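Local coordinates for pirin-like protein (Geobacillus kaustophilus, PDB 2P17) that is of unknown function but binds one iron ion per subunit and belongs to the pirin family of the cupin superfamily, at residues E44-R49 against G106-S111; V116-A121 against K162-V167. All coordinates share one frame; numbering follows the deposited sequence.

Contact 1 of 2, residues E44-R49 against G106-S111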
loop_
_atom_site.group_PDB
_atom_site.type_symbol
_atom_site.label_atom_id
_atom_site.label_comp_id
_atom_site.label_asym_id
_atom_site.label_seq_id
_atom_site.Cartn_x
_atom_site.Cartn_y
_atom_site.Cartn_z
ATOM N N GLU A 44 -7.402 -4.127 -6.072
ATOM C CA GLU A 44 -8.525 -3.865 -5.187
ATOM C C GLU A 44 -9.516 -5.002 -5.335
ATOM O O GLU A 44 -9.856 -5.383 -6.453
ATOM C CB GLU A 44 -9.197 -2.538 -5.540
ATOM C CG GLU A 44 -10.423 -2.222 -4.685
ATOM C CD GLU A 44 -11.283 -1.097 -5.248
ATOM O OE1 GLU A 44 -11.354 -0.927 -6.490
ATOM O OE2 GLU A 44 -11.908 -0.389 -4.436
ATOM N N ASP A 45 -9.962 -5.550 -4.207
ATOM C CA ASP A 45 -10.920 -6.658 -4.223
ATOM C C ASP A 45 -12.069 -6.396 -3.276
ATOM O O ASP A 45 -11.877 -5.875 -2.175
ATOM C CB ASP A 45 -10.239 -7.969 -3.834
ATOM C CG ASP A 45 -9.242 -8.431 -4.873
ATOM O OD1 ASP A 45 -9.675 -8.987 -5.903
ATOM O OD2 ASP A 45 -8.030 -8.244 -4.652
ATOM N N ILE A 46 -13.273 -6.741 -3.725
ATOM C CA ILE A 46 -14.434 -6.798 -2.857
ATOM C C ILE A 46 -14.938 -8.226 -2.966
ATOM O O ILE A 46 -15.325 -8.662 -4.058
ATOM C CB ILE A 46 -15.528 -5.801 -3.303
ATOM C CG1 ILE A 46 -14.982 -4.368 -3.288
ATOM C CG2 ILE A 46 -16.779 -5.957 -2.423
ATOM C CD1 ILE A 46 -15.920 -3.342 -3.866
ATOM N N PHE A 47 -14.924 -8.969 -1.864
ATOM C CA PHE A 47 -15.164 -10.406 -1.953
ATOM C C PHE A 47 -15.831 -11.016 -0.732
ATOM O O PHE A 47 -15.755 -10.466 0.370
ATOM C CB PHE A 47 -13.894 -11.174 -2.373
ATOM C CG PHE A 47 -12.727 -11.036 -1.421
ATOM C CD1 PHE A 47 -12.287 -12.129 -0.687
ATOM C CD2 PHE A 47 -12.045 -9.825 -1.293
ATOM C CE1 PHE A 47 -11.200 -12.022 0.164
ATOM C CE2 PHE A 47 -10.952 -9.699 -0.434
ATOM C CZ PHE A 47 -10.528 -10.808 0.304
ATOM N N GLU A 48 -16.501 -12.145 -0.955
ATOM C CA GLU A 48 -17.171 -12.882 0.105
ATOM C C GLU A 48 -16.462 -14.202 0.390
ATOM O O GLU A 48 -15.561 -14.610 -0.351
ATOM C CB GLU A 48 -18.643 -13.121 -0.269
ATOM C CG GLU A 48 -19.448 -11.820 -0.409
ATOM C CD GLU A 48 -20.842 -12.006 -0.993
ATOM O OE1 GLU A 48 -21.569 -12.941 -0.574
ATOM O OE2 GLU A 48 -21.218 -11.193 -1.864
ATOM N N ARG A 49 -16.866 -14.854 1.476
ATOM C CA ARG A 49 -16.311 -16.142 1.884
ATOM C C ARG A 49 -16.401 -17.150 0.742
ATOM O O ARG A 49 -17.443 -17.279 0.085
ATOM C CB ARG A 49 -17.048 -16.674 3.117
ATOM C CG ARG A 49 -16.363 -17.841 3.809
ATOM C CD ARG A 49 -16.939 -18.046 5.200
ATOM N NE ARG A 49 -16.309 -19.146 5.934
ATOM C CZ ARG A 49 -15.184 -19.047 6.639
ATOM N NH1 ARG A 49 -14.519 -17.895 6.723
ATOM N NH2 ARG A 49 -14.719 -20.116 7.275
ATOM N N GLY A 106 -20.544 -14.283 6.578
ATOM C CA GLY A 106 -21.429 -13.119 6.518
ATOM C C GLY A 106 -20.755 -11.774 6.291
ATOM O O GLY A 106 -21.433 -10.750 6.194
ATOM N N SER A 107 -19.425 -11.762 6.199
ATOM C CA SER A 107 -18.701 -10.512 5.977
ATOM C C SER A 107 -18.268 -10.357 4.525
ATOM O O SER A 107 -17.887 -11.331 3.874
ATOM C CB SER A 107 -17.480 -10.445 6.896
ATOM O OG SER A 107 -16.826 -9.189 6.795
ATOM N N THR A 108 -18.358 -9.132 4.024
ATOM C CA THR A 108 -17.776 -8.777 2.734
ATOM C C THR A 108 -16.503 -7.983 3.001
ATOM O O THR A 108 -16.537 -6.971 3.697
ATOM C CB THR A 108 -18.739 -7.929 1.894
ATOM O OG1 THR A 108 -19.919 -8.693 1.606
ATOM C CG2 THR A 108 -18.092 -7.512 0.575
ATOM N N VAL A 109 -15.379 -8.457 2.471
ATOM C CA VAL A 109 -14.103 -7.763 2.632
ATOM C C VAL A 109 -13.815 -6.881 1.434
ATOM O O VAL A 109 -13.926 -7.322 0.296
ATOM C CB VAL A 109 -12.945 -8.762 2.867
ATOM C CG1 VAL A 109 -11.572 -8.075 2.803
ATOM C CG2 VAL A 109 -13.102 -9.428 4.217
ATOM N N HIS A 110 -13.467 -5.622 1.703
ATOM C CA HIS A 110 -12.935 -4.720 0.694
ATOM C C HIS A 110 -11.474 -4.506 1.059
ATOM O O HIS A 110 -11.192 -4.013 2.149
ATOM C CB HIS A 110 -13.719 -3.400 0.747
ATOM C CG HIS A 110 -13.388 -2.429 -0.342
ATOM N ND1 HIS A 110 -13.881 -1.144 -0.352
ATOM C CD2 HIS A 110 -12.616 -2.542 -1.449
ATOM C CE1 HIS A 110 -13.439 -0.509 -1.425
ATOM N NE2 HIS A 110 -12.666 -1.337 -2.108
ATOM N N SER A 111 -10.558 -4.899 0.168
ATOM C CA SER A 111 -9.122 -4.851 0.481
ATOM C C SER A 111 -8.273 -4.339 -0.671
ATOM O O SER A 111 -8.708 -4.297 -1.825
ATOM C CB SER A 111 -8.618 -6.239 0.898
ATOM O OG SER A 111 -8.794 -7.183 -0.143
HETATM O O HOH W 1 -7.273 -6.964 -2.545
HETATM O O HOH W 2 -18.863 -13.744 3.206
#

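Contact 2 of 2, residues V116-A121 against K162-V167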
loop_
_atom_site.group_PDB
_atom_site.type_symbol
_atom_site.label_atom_id
_atom_site.label_comp_id
_atom_site.label_asym_id
_atom_site.label_seq_id
_atom_site.Cartn_x
_atom_site.Cartn_y
_atom_site.Cartn_z
ATOM N N VAL A 116 5.214 -6.794 -3.541
ATOM C CA VAL A 116 6.526 -6.148 -3.519
ATOM C C VAL A 116 7.552 -7.169 -3.982
ATOM O O VAL A 116 7.553 -8.309 -3.515
ATOM C CB VAL A 116 6.891 -5.672 -2.106
ATOM C CG1 VAL A 116 8.173 -4.833 -2.135
ATOM C CG2 VAL A 116 5.757 -4.874 -1.467
ATOM N N ASN A 117 8.421 -6.786 -4.907
ATOM C CA ASN A 117 9.453 -7.711 -5.365
ATOM C C ASN A 117 10.502 -7.924 -4.284
ATOM O O ASN A 117 10.774 -7.026 -3.487
ATOM C CB ASN A 117 10.117 -7.162 -6.623
ATOM C CG ASN A 117 10.819 -8.232 -7.427
ATOM O OD1 ASN A 117 10.621 -9.427 -7.207
ATOM N ND2 ASN A 117 11.637 -7.799 -8.392
ATOM N N LEU A 118 11.073 -9.126 -4.253
ATOM C CA LEU A 118 12.278 -9.382 -3.467
ATOM C C LEU A 118 13.482 -9.361 -4.400
ATOM O O LEU A 118 13.432 -9.955 -5.488
ATOM C CB LEU A 118 12.214 -10.734 -2.751
ATOM C CG LEU A 118 11.231 -10.884 -1.575
ATOM C CD1 LEU A 118 11.110 -12.327 -1.128
ATOM C CD2 LEU A 118 11.677 -10.039 -0.406
ATOM N N PRO A 119 14.575 -8.698 -3.974
ATOM C CA PRO A 119 15.818 -8.760 -4.756
ATOM C C PRO A 119 16.346 -10.191 -4.768
ATOM O O PRO A 119 16.018 -10.987 -3.880
ATOM C CB PRO A 119 16.785 -7.873 -3.971
ATOM C CG PRO A 119 15.928 -7.043 -3.066
ATOM C CD PRO A 119 14.722 -7.860 -2.772
ATOM N N SER A 120 17.153 -10.501 -5.777
ATOM C CA SER A 120 17.725 -11.841 -5.921
ATOM C C SER A 120 18.344 -12.339 -4.611
ATOM O O SER A 120 18.179 -13.510 -4.248
ATOM C CB SER A 120 18.777 -11.831 -7.033
ATOM O OG SER A 120 19.352 -13.108 -7.196
ATOM N N ALA A 121 19.044 -11.447 -3.905
ATOM C CA ALA A 121 19.695 -11.822 -2.645
ATOM C C ALA A 121 18.733 -12.374 -1.595
ATOM O O ALA A 121 19.150 -13.103 -0.700
ATOM C CB ALA A 121 20.473 -10.661 -2.059
ATOM N N LYS A 162 9.199 -5.063 9.885
ATOM C CA LYS A 162 10.418 -5.567 9.254
ATOM C C LYS A 162 10.304 -5.463 7.735
ATOM O O LYS A 162 9.272 -5.822 7.143
ATOM C CB LYS A 162 10.681 -7.012 9.667
ATOM C CG LYS A 162 10.786 -7.228 11.173
ATOM C CD LYS A 162 10.845 -8.712 11.492
ATOM C CE LYS A 162 11.226 -8.959 12.939
ATOM N NZ LYS A 162 11.366 -10.417 13.191
ATOM N N ASN A 163 11.349 -4.929 7.115
ATOM C CA ASN A 163 11.397 -4.774 5.672
ATOM C C ASN A 163 12.622 -5.500 5.129
ATOM O O ASN A 163 13.666 -5.562 5.788
ATOM C CB ASN A 163 11.523 -3.297 5.262
ATOM C CG ASN A 163 10.190 -2.509 5.283
ATOM O OD1 ASN A 163 10.196 -1.316 4.979
ATOM N ND2 ASN A 163 9.080 -3.150 5.622
ATOM N N ILE A 164 12.478 -6.008 3.910
ATOM C CA ILE A 164 13.617 -6.399 3.100
ATOM C C ILE A 164 13.885 -5.222 2.147
ATOM O O ILE A 164 14.830 -4.463 2.360
ATOM C CB ILE A 164 13.360 -7.761 2.413
ATOM C CG1 ILE A 164 13.346 -8.868 3.483
ATOM C CG2 ILE A 164 14.428 -8.059 1.378
ATOM C CD1 ILE A 164 12.727 -10.158 3.055
ATOM N N VAL A 165 13.051 -5.041 1.123
ATOM C CA VAL A 165 13.083 -3.799 0.361
ATOM C C VAL A 165 12.500 -2.714 1.267
ATOM O O VAL A 165 11.381 -2.866 1.767
ATOM C CB VAL A 165 12.238 -3.888 -0.945
ATOM C CG1 VAL A 165 12.006 -2.501 -1.551
ATOM C CG2 VAL A 165 12.911 -4.790 -1.963
ATOM N N PRO A 166 13.246 -1.613 1.490
ATOM C CA PRO A 166 12.654 -0.504 2.242
ATOM C C PRO A 166 11.394 0.024 1.576
ATOM O O PRO A 166 11.427 0.417 0.408
ATOM C CB PRO A 166 13.759 0.570 2.231
ATOM C CG PRO A 166 15.033 -0.210 2.060
ATOM C CD PRO A 166 14.643 -1.322 1.107
ATOM N N VAL A 167 10.295 0.006 2.321
ATOM C CA VAL A 167 9.008 0.502 1.841
ATOM C C VAL A 167 8.416 1.438 2.884
ATOM O O VAL A 167 8.326 1.100 4.073
ATOM C CB VAL A 167 8.013 -0.655 1.559
ATOM C CG1 VAL A 167 6.605 -0.136 1.204
ATOM C CG2 VAL A 167 8.534 -1.546 0.442
HETATM O O HOH W 3 10.907 -6.823 -0.358
#

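Contact 1 of 2, residues E44-R49 against G106-S111
His110 sends its CB to the same sheet face as Ile46, its partner in a non-hydrogen-bonded antiparallel pair. CG stands anti to the backbone N (chi1 -173°), which swings the imidazole across Ile46 toward Glu44. CD2 touches Ile46 CG1 at 3.5 Å, while Ile46 CD1 lies over the ring face, 4.2 Å from its centroid, as a CH-pi contact; a branched aliphatic suits a strand and covers the ring. At the tip, NE2 donates to Glu44 OE2 at 2.6 Å, with the acceptor in the ring plane and its anti lone pair engaged. The buried carboxylate would probably raise the pKa of the imidazole. An alanine at His110 would leave Glu44 OE2 without this donor and would probably loosen the packing on Ile46. On the opposite face of the sheet, the Phe47 ring has Val109 CB over one of its faces and Ser111 OG at its edge, 3.3 Å from Phe47 CE2. Paired backbone bonds join Asp45 with Ser111 and Phe47 with Val109. These strands belong to the wall of the N-terminal cupin domain, where Phe47 lies near Glu101, a predicted iron ligand. Strand 39-47 lies between 109-117 and 22-26, and strand 60-66 flanks 109-117 on its other side.

Contact 2 of 2, residues V116-A121 against K162-V167
The side-chain nitrogen of Asn163, ND2, is held by two bonds: it donates to Lys162 O at 3.1 Å and pairs with Ser151 OG. This bicupin, built of two cupin beta-barrel domains, as in the pirin family, packs the end of strand 109-117 against the loop that leads into strand 167-174. The same amide serves both ways, since Asn163 OD1 accepts from Val167 N at 3.0 Å along a nearly straight N-H (169°). Asparagine fits because one flat group offers a donor and an acceptor, tying the loop back on itself. ND2 sits above the plane of the Lys162 carbonyl, so that bond does not use a lone pair.

Between the segments the direct contact is apolar, supplemented by one water that donates to Asn117 O and accepts from Val165 N. Leu118 and Ile164 cross obliquely, CD2 of the former meeting CD1 of the latter at 3.6 Å; leucine's branch at CG puts a methyl at its tip, and isoleucine adds a second methyl, CG2, 3.8 Å from Leu118 CD2. Val165 turns its CB toward the other segment, and its CG2 lies 3.7 Å from Pro119 CD and 3.4 Å from Asn117 O. The rigid pyrrolidine of Pro119 offers a firm apolar surface without a backbone N-H to satisfy. Tyr122 and Thr92 also cover Ile164, and Phe39 touches both Val116 and Val167. These last two beta-branched residues, well suited to strands, meet tip to tip, Val116 CG1 lying 4.2 Å from Val167 CG2.

In the fold
The contacts come in series along the chain: contact 1 closes at 111, and contact 2 opens five residues later. Both use strand 109-117, contact 1 near its beginning and contact 2 at its end, and strand 39-47 runs beside it in the same sheet. Their centres are 27 Å apart and their nearest atoms about 13 Å. Contact 1 pairs strands inside the N-terminal cupin domain, where the iron bound by His57 and His99 lies about 9 Å from the side chain of Asp45. Contact 2 joins that domain to the loop entering strand 167-174 of the C-terminal half. One strand therefore takes part both in the sheet of the iron-binding domain and in its packing against the C-terminal half.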